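Side-chain contacts in ferrichrome ABC transporter substrate-binding protein (Staphylococcus pseudintermedius, PDB 5FLY), which probably binds ferrichrome-type iron siderophores outside the cell and delivers them to an ABC transporter for uptake: residues 179-184 against 263-268; 65-70 against 78-83. All blocks are in the same frame, centred on the assembly; numbering follows the deposited sequence.

Contact 1: 179-184 against 263-268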
loop_
_atom_site.group_PDB
_atom_site.type_symbol
_atom_site.label_atom_id
_atom_site.label_comp_id
_atom_site.label_asym_id
_atom_site.label_seq_id
_atom_site.Cartn_x
_atom_site.Cartn_y
_atom_site.Cartn_z
ATOM N N SER A 179 4.177 5.703 1.768
ATOM C CA SER A 179 5.599 5.524 1.495
ATOM C C SER A 179 5.906 5.567 -0.003
ATOM O O SER A 179 6.888 6.181 -0.420
ATOM C CB SER A 179 6.103 4.209 2.107
ATOM O OG SER A 179 5.445 3.088 1.551
ATOM N N GLU A 180 5.057 4.943 -0.814
ATOM C CA GLU A 180 5.291 4.939 -2.253
ATOM C C GLU A 180 5.230 6.358 -2.803
ATOM O O GLU A 180 6.090 6.761 -3.587
ATOM C CB GLU A 180 4.281 4.043 -2.947
ATOM C CG GLU A 180 4.419 2.586 -2.540
ATOM C CD GLU A 180 3.688 2.217 -1.258
ATOM O OE1 GLU A 180 2.966 3.065 -0.669
ATOM O OE2 GLU A 180 3.833 1.033 -0.863
ATOM N N VAL A 181 4.219 7.111 -2.393
ATOM C CA VAL A 181 4.083 8.480 -2.872
ATOM C C VAL A 181 5.254 9.356 -2.400
ATOM O O VAL A 181 5.833 10.106 -3.191
ATOM C CB VAL A 181 2.743 9.080 -2.427
ATOM C CG1 VAL A 181 2.708 10.586 -2.705
ATOM C CG2 VAL A 181 1.596 8.352 -3.116
ATOM N N LEU A 182 5.592 9.267 -1.116
ATOM C CA LEU A 182 6.587 10.143 -0.511
ATOM C C LEU A 182 8.005 9.855 -1.001
ATOM O O LEU A 182 8.706 10.786 -1.402
ATOM C CB LEU A 182 6.517 10.036 1.006
ATOM C CG LEU A 182 5.231 10.595 1.618
ATOM C CD1 LEU A 182 5.061 10.129 3.058
ATOM C CD2 LEU A 182 5.204 12.135 1.508
ATOM N N TYR A 183 8.415 8.586 -1.003
ATOM C CA TYR A 183 9.805 8.231 -1.295
ATOM C C TYR A 183 10.081 7.932 -2.767
ATOM O O TYR A 183 11.200 8.164 -3.246
ATOM C CB TYR A 183 10.227 7.026 -0.461
ATOM C CG TYR A 183 10.137 7.264 1.023
ATOM C CD1 TYR A 183 10.915 8.239 1.635
ATOM C CD2 TYR A 183 9.266 6.526 1.809
ATOM C CE1 TYR A 183 10.846 8.458 3.019
ATOM C CE2 TYR A 183 9.176 6.745 3.180
ATOM C CZ TYR A 183 9.970 7.709 3.770
ATOM O OH TYR A 183 9.885 7.913 5.134
ATOM N N GLN A 184 9.097 7.382 -3.475
ATOM C CA GLN A 184 9.302 7.022 -4.875
ATOM C C GLN A 184 8.731 8.082 -5.812
ATOM O O GLN A 184 9.472 8.650 -6.623
ATOM C CB GLN A 184 8.691 5.652 -5.183
ATOM C CG GLN A 184 9.271 4.537 -4.317
ATOM C CD GLN A 184 8.729 3.171 -4.666
ATOM O OE1 GLN A 184 8.799 2.733 -5.824
ATOM N NE2 GLN A 184 8.143 2.492 -3.673
ATOM N N TYR A 263 -6.493 3.754 -6.646
ATOM C CA TYR A 263 -7.489 4.622 -6.007
ATOM C C TYR A 263 -6.853 5.302 -4.801
ATOM O O TYR A 263 -6.932 6.509 -4.641
ATOM C CB TYR A 263 -8.731 3.845 -5.563
ATOM C CG TYR A 263 -9.569 3.282 -6.680
ATOM C CD1 TYR A 263 -10.473 4.083 -7.370
ATOM C CD2 TYR A 263 -9.487 1.933 -7.018
ATOM C CE1 TYR A 263 -11.252 3.559 -8.387
ATOM C CE2 TYR A 263 -10.264 1.396 -8.019
ATOM C CZ TYR A 263 -11.143 2.213 -8.709
ATOM O OH TYR A 263 -11.928 1.692 -9.722
ATOM N N THR A 264 -6.194 4.507 -3.970
ATOM C CA THR A 264 -5.569 5.024 -2.762
ATOM C C THR A 264 -4.453 5.981 -3.126
ATOM O O THR A 264 -4.298 7.021 -2.487
ATOM C CB THR A 264 -5.015 3.899 -1.868
ATOM O OG1 THR A 264 -6.084 3.027 -1.469
ATOM C CG2 THR A 264 -4.364 4.489 -0.637
ATOM N N LEU A 265 -3.689 5.633 -4.160
ATOM C CA LEU A 265 -2.594 6.476 -4.628
ATOM C C LEU A 265 -3.108 7.860 -5.026
ATOM O O LEU A 265 -2.515 8.865 -4.655
ATOM C CB LEU A 265 -1.859 5.811 -5.795
ATOM C CG LEU A 265 -0.969 4.605 -5.486
ATOM C CD1 LEU A 265 -0.523 3.915 -6.795
ATOM C CD2 LEU A 265 0.244 4.981 -4.641
ATOM N N ASP A 266 -4.225 7.927 -5.748
ATOM C CA ASP A 266 -4.766 9.234 -6.149
ATOM C C ASP A 266 -5.134 10.080 -4.928
ATOM O O ASP A 266 -4.790 11.257 -4.850
ATOM C CB ASP A 266 -5.991 9.071 -7.063
ATOM C CG ASP A 266 -5.626 8.664 -8.491
ATOM O OD1 ASP A 266 -4.458 8.864 -8.904
ATOM O OD2 ASP A 266 -6.528 8.162 -9.214
ATOM N N VAL A 267 -5.813 9.466 -3.967
ATOM C CA VAL A 267 -6.253 10.166 -2.776
ATOM C C VAL A 267 -5.070 10.640 -1.930
ATOM O O VAL A 267 -5.031 11.805 -1.487
ATOM C CB VAL A 267 -7.178 9.261 -1.935
ATOM C CG1 VAL A 267 -7.528 9.908 -0.601
ATOM C CG2 VAL A 267 -8.446 8.973 -2.722
ATOM N N ILE A 268 -4.108 9.757 -1.697
ATOM C CA ILE A 268 -3.006 10.102 -0.800
ATOM C C ILE A 268 -2.032 11.076 -1.480
ATOM O O ILE A 268 -1.409 11.889 -0.810
ATOM C CB ILE A 268 -2.235 8.855 -0.294
ATOM C CG1 ILE A 268 -1.618 8.057 -1.436
ATOM C CG2 ILE A 268 -3.145 7.973 0.544
ATOM C CD1 ILE A 268 -0.577 7.034 -0.971
#
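Val181 and Leu265 mark where the two backbones come nearest, with 7.2 Å between Val181 CA and Leu265 CA. The short helical segments 179-184 and 263-268 cross at -59°, and their axes approach to 10.1 Å. Segment 179-184 widens into a pi-type turn over 180-184.

Val181 points toward the other helix and meets it through one methyl, CG2. That methyl lies anti to the carbonyl carbon, while CG1 takes the position anti to the backbone N (chi1 170°). Val181 CG2 touches Ile268 CD1 at 3.3 Å, which is tight for two carbons, and reaches Ile268 CG1 at 3.6 Å. Ile268 holds CG1 between its backbone N and carbonyl carbon (chi1 60°), and its CD1 ends beside the valine. Leu265 adds a second methyl contact: its CD2 lies 3.9 Å from Val181 CG2. Its CB is not aimed at the partner helix, but the branch reaches in. The same CD2 borders the base of Glu180, 4.5 Å from Glu180 CB.

The polar end of Glu180 is used away from this interface. Its OE2 accepts hydrogen bonds from Gly176 N and Asn260 ND2, near the bound polyether. Trp137 of helix 127-152 touches both Val181 and Leu265.

The contact is thus purely apolar: no hydrogen bond joins the segments, and all four touching residues are buried. Methyl packing holds helix 262-278 to helix 179-185 beside the long helix 127-152, which joins the two lobes as in other class III solute-binding proteins.

Contact 2: 65-70 against 78-83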
loop_
_atom_site.group_PDB
_atom_site.type_symbol
_atom_site.label_atom_id
_atom_site.label_comp_id
_atom_site.label_asym_id
_atom_site.label_seq_id
_atom_site.Cartn_x
_atom_site.Cartn_y
_atom_site.Cartn_z
ATOM N N ASP A 65 -20.980 -3.511 -4.180
ATOM C CA ASP A 65 -21.823 -4.551 -4.762
ATOM C C ASP A 65 -21.071 -5.862 -4.985
ATOM O O ASP A 65 -21.510 -6.704 -5.766
ATOM C CB ASP A 65 -22.427 -4.041 -6.067
ATOM C CG ASP A 65 -23.338 -2.829 -5.849
ATOM O OD1 ASP A 65 -24.155 -2.855 -4.900
ATOM O OD2 ASP A 65 -23.233 -1.851 -6.623
ATOM N N VAL A 66 -19.955 -6.031 -4.278
ATOM C CA VAL A 66 -19.175 -7.270 -4.330
ATOM C C VAL A 66 -19.255 -8.017 -3.001
ATOM O O VAL A 66 -19.103 -7.422 -1.926
ATOM C CB VAL A 66 -17.686 -6.994 -4.667
ATOM C CG1 VAL A 66 -16.894 -8.286 -4.714
ATOM C CG2 VAL A 66 -17.564 -6.255 -5.978
ATOM N N ASP A 67 -19.496 -9.324 -3.076
ATOM C CA ASP A 67 -19.514 -10.166 -1.887
ATOM C C ASP A 67 -18.223 -10.065 -1.091
ATOM O O ASP A 67 -17.123 -10.118 -1.660
ATOM C CB ASP A 67 -19.743 -11.625 -2.260
ATOM C CG ASP A 67 -21.215 -11.997 -2.286
ATOM O OD1 ASP A 67 -22.057 -11.089 -2.494
ATOM O OD2 ASP A 67 -21.523 -13.192 -2.092
ATOM N N LYS A 68 -18.368 -9.950 0.222
ATOM C CA LYS A 68 -17.228 -9.835 1.118
ATOM C C LYS A 68 -16.900 -11.191 1.708
ATOM O O LYS A 68 -17.808 -11.978 2.014
ATOM C CB LYS A 68 -17.500 -8.836 2.247
ATOM C CG LYS A 68 -17.876 -7.437 1.776
ATOM C CD LYS A 68 -16.867 -6.884 0.791
ATOM C CE LYS A 68 -17.139 -5.435 0.466
ATOM N NZ LYS A 68 -18.547 -5.140 0.102
ATOM N N VAL A 69 -15.609 -11.456 1.871
ATOM C CA VAL A 69 -15.139 -12.750 2.367
ATOM C C VAL A 69 -14.291 -12.597 3.631
ATOM O O VAL A 69 -13.400 -11.755 3.696
ATOM C CB VAL A 69 -14.314 -13.483 1.287
ATOM C CG1 VAL A 69 -13.956 -14.891 1.745
ATOM C CG2 VAL A 69 -15.079 -13.538 -0.022
ATOM N N GLY A 70 -14.566 -13.429 4.630
ATOM C CA GLY A 70 -13.721 -13.516 5.818
ATOM C C GLY A 70 -12.353 -14.119 5.532
ATOM O O GLY A 70 -12.236 -15.008 4.708
ATOM N N ALA A 78 -15.097 -21.056 -1.953
ATOM C CA ALA A 78 -15.567 -22.152 -2.780
ATOM C C ALA A 78 -16.986 -21.875 -3.293
ATOM O O ALA A 78 -17.287 -22.128 -4.458
ATOM C CB ALA A 78 -15.509 -23.461 -2.000
ATOM N N SER A 79 -17.847 -21.335 -2.435
ATOM C CA SER A 79 -19.242 -21.095 -2.824
ATOM C C SER A 79 -19.366 -20.089 -3.964
ATOM O O SER A 79 -20.390 -20.051 -4.632
ATOM C CB SER A 79 -20.060 -20.609 -1.635
ATOM O OG SER A 79 -19.804 -19.255 -1.333
ATOM N N LEU A 80 -18.334 -19.275 -4.177
ATOM C CA LEU A 80 -18.377 -18.261 -5.229
ATOM C C LEU A 80 -17.915 -18.823 -6.581
ATOM O O LEU A 80 -17.916 -18.117 -7.585
ATOM C CB LEU A 80 -17.528 -17.049 -4.833
ATOM C CG LEU A 80 -18.118 -16.160 -3.732
ATOM C CD1 LEU A 80 -17.104 -15.128 -3.217
ATOM C CD2 LEU A 80 -19.417 -15.470 -4.204
ATOM N N LYS A 81 -17.526 -20.098 -6.601
ATOM C CA LYS A 81 -17.092 -20.757 -7.829
ATOM C C LYS A 81 -16.109 -19.919 -8.647
ATOM O O LYS A 81 -16.340 -19.647 -9.830
ATOM C CB LYS A 81 -18.308 -21.102 -8.688
ATOM C CG LYS A 81 -19.373 -21.895 -7.948
ATOM C CD LYS A 81 -18.839 -23.227 -7.427
ATOM C CE LYS A 81 -19.939 -24.032 -6.741
ATOM N NZ LYS A 81 -21.084 -24.280 -7.656
ATOM N N PRO A 82 -14.998 -19.517 -8.025
ATOM C CA PRO A 82 -13.984 -18.709 -8.703
ATOM C C PRO A 82 -13.270 -19.458 -9.829
ATOM O O PRO A 82 -13.192 -20.690 -9.772
ATOM C CB PRO A 82 -12.991 -18.377 -7.578
ATOM C CG PRO A 82 -13.155 -19.483 -6.588
ATOM C CD PRO A 82 -14.582 -19.899 -6.659
ATOM N N ASP A 83 -12.767 -18.742 -10.828
ATOM C CA ASP A 83 -11.819 -19.353 -11.761
ATOM C C ASP A 83 -10.395 -18.864 -11.483
ATOM O O ASP A 83 -9.445 -19.327 -12.112
ATOM C CB ASP A 83 -12.232 -19.116 -13.227
ATOM C CG ASP A 83 -12.256 -17.651 -13.647
ATOM O OD1 ASP A 83 -12.039 -16.734 -12.832
ATOM O OD2 ASP A 83 -12.522 -17.433 -14.859
#
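Leu80 spreads its two methyls over two residues of segment 65-70. CD1 goes to Val69 and CD2 goes to Asp67. Its CG lies beside the backbone N and anti to the carbonyl carbon (chi1 -73°), an arrangement that carries the fork toward the strand. Leu80 CD1 meets Val69 CG2 at 4.1 Å, an ordinary apolar touch. The two side chains run alongside each other, pointing opposite ways. Leu80 CD2 lies 3.8 Å from Asp67 OD2, and the aspartate crosses the leucine at a slant. This is van der Waals contact against a carboxylate oxygen. The charge of Asp67 is met by Lys76 NZ, which forms a salt bridge to OD2. No hydrogen bond links the two segments, and their nearest CA atoms, Asp67 CA and Leu80 CA, are 8.8 Å apart.

Past Leu80 the chain leaves the helix at Lys81, which has positive phi. Lys81 N still bonds back to Ala78 O.

Strand 68-69 is an outermost strand of the parallel sheet and pairs with strand 46-50 through backbone bonds of Asp67 and Val69 with Val49. Helix 74-79 follows it and leads through 80-83 into strand 84-88 of the same sheet, as a beta-alpha-beta crossover. Leu80 packs back on Asp67 and on Val69 of strand 68-69 just after the helix, while Val69 also touches Lys76 and Val77 within it.

The centres of the two contacts lie 29 Å apart. Contact 1 is core: it joins two helices far apart in sequence, its centre about 8 Å from the centre of the chain, with the Glu180 side chain about 6 Å from the bound polyether. Contact 2, its centre about 23 Å from that of the chain, is only partly buried. It is local, between strand 68-69 with the residue before it and the turn after helix 74-79. They share no helix or strand. Neither has a hydrogen bond across it. Contact 1 is wholly aliphatic and tight, while contact 2 is looser and includes a carboxylate oxygen, fitting its place nearer solvent.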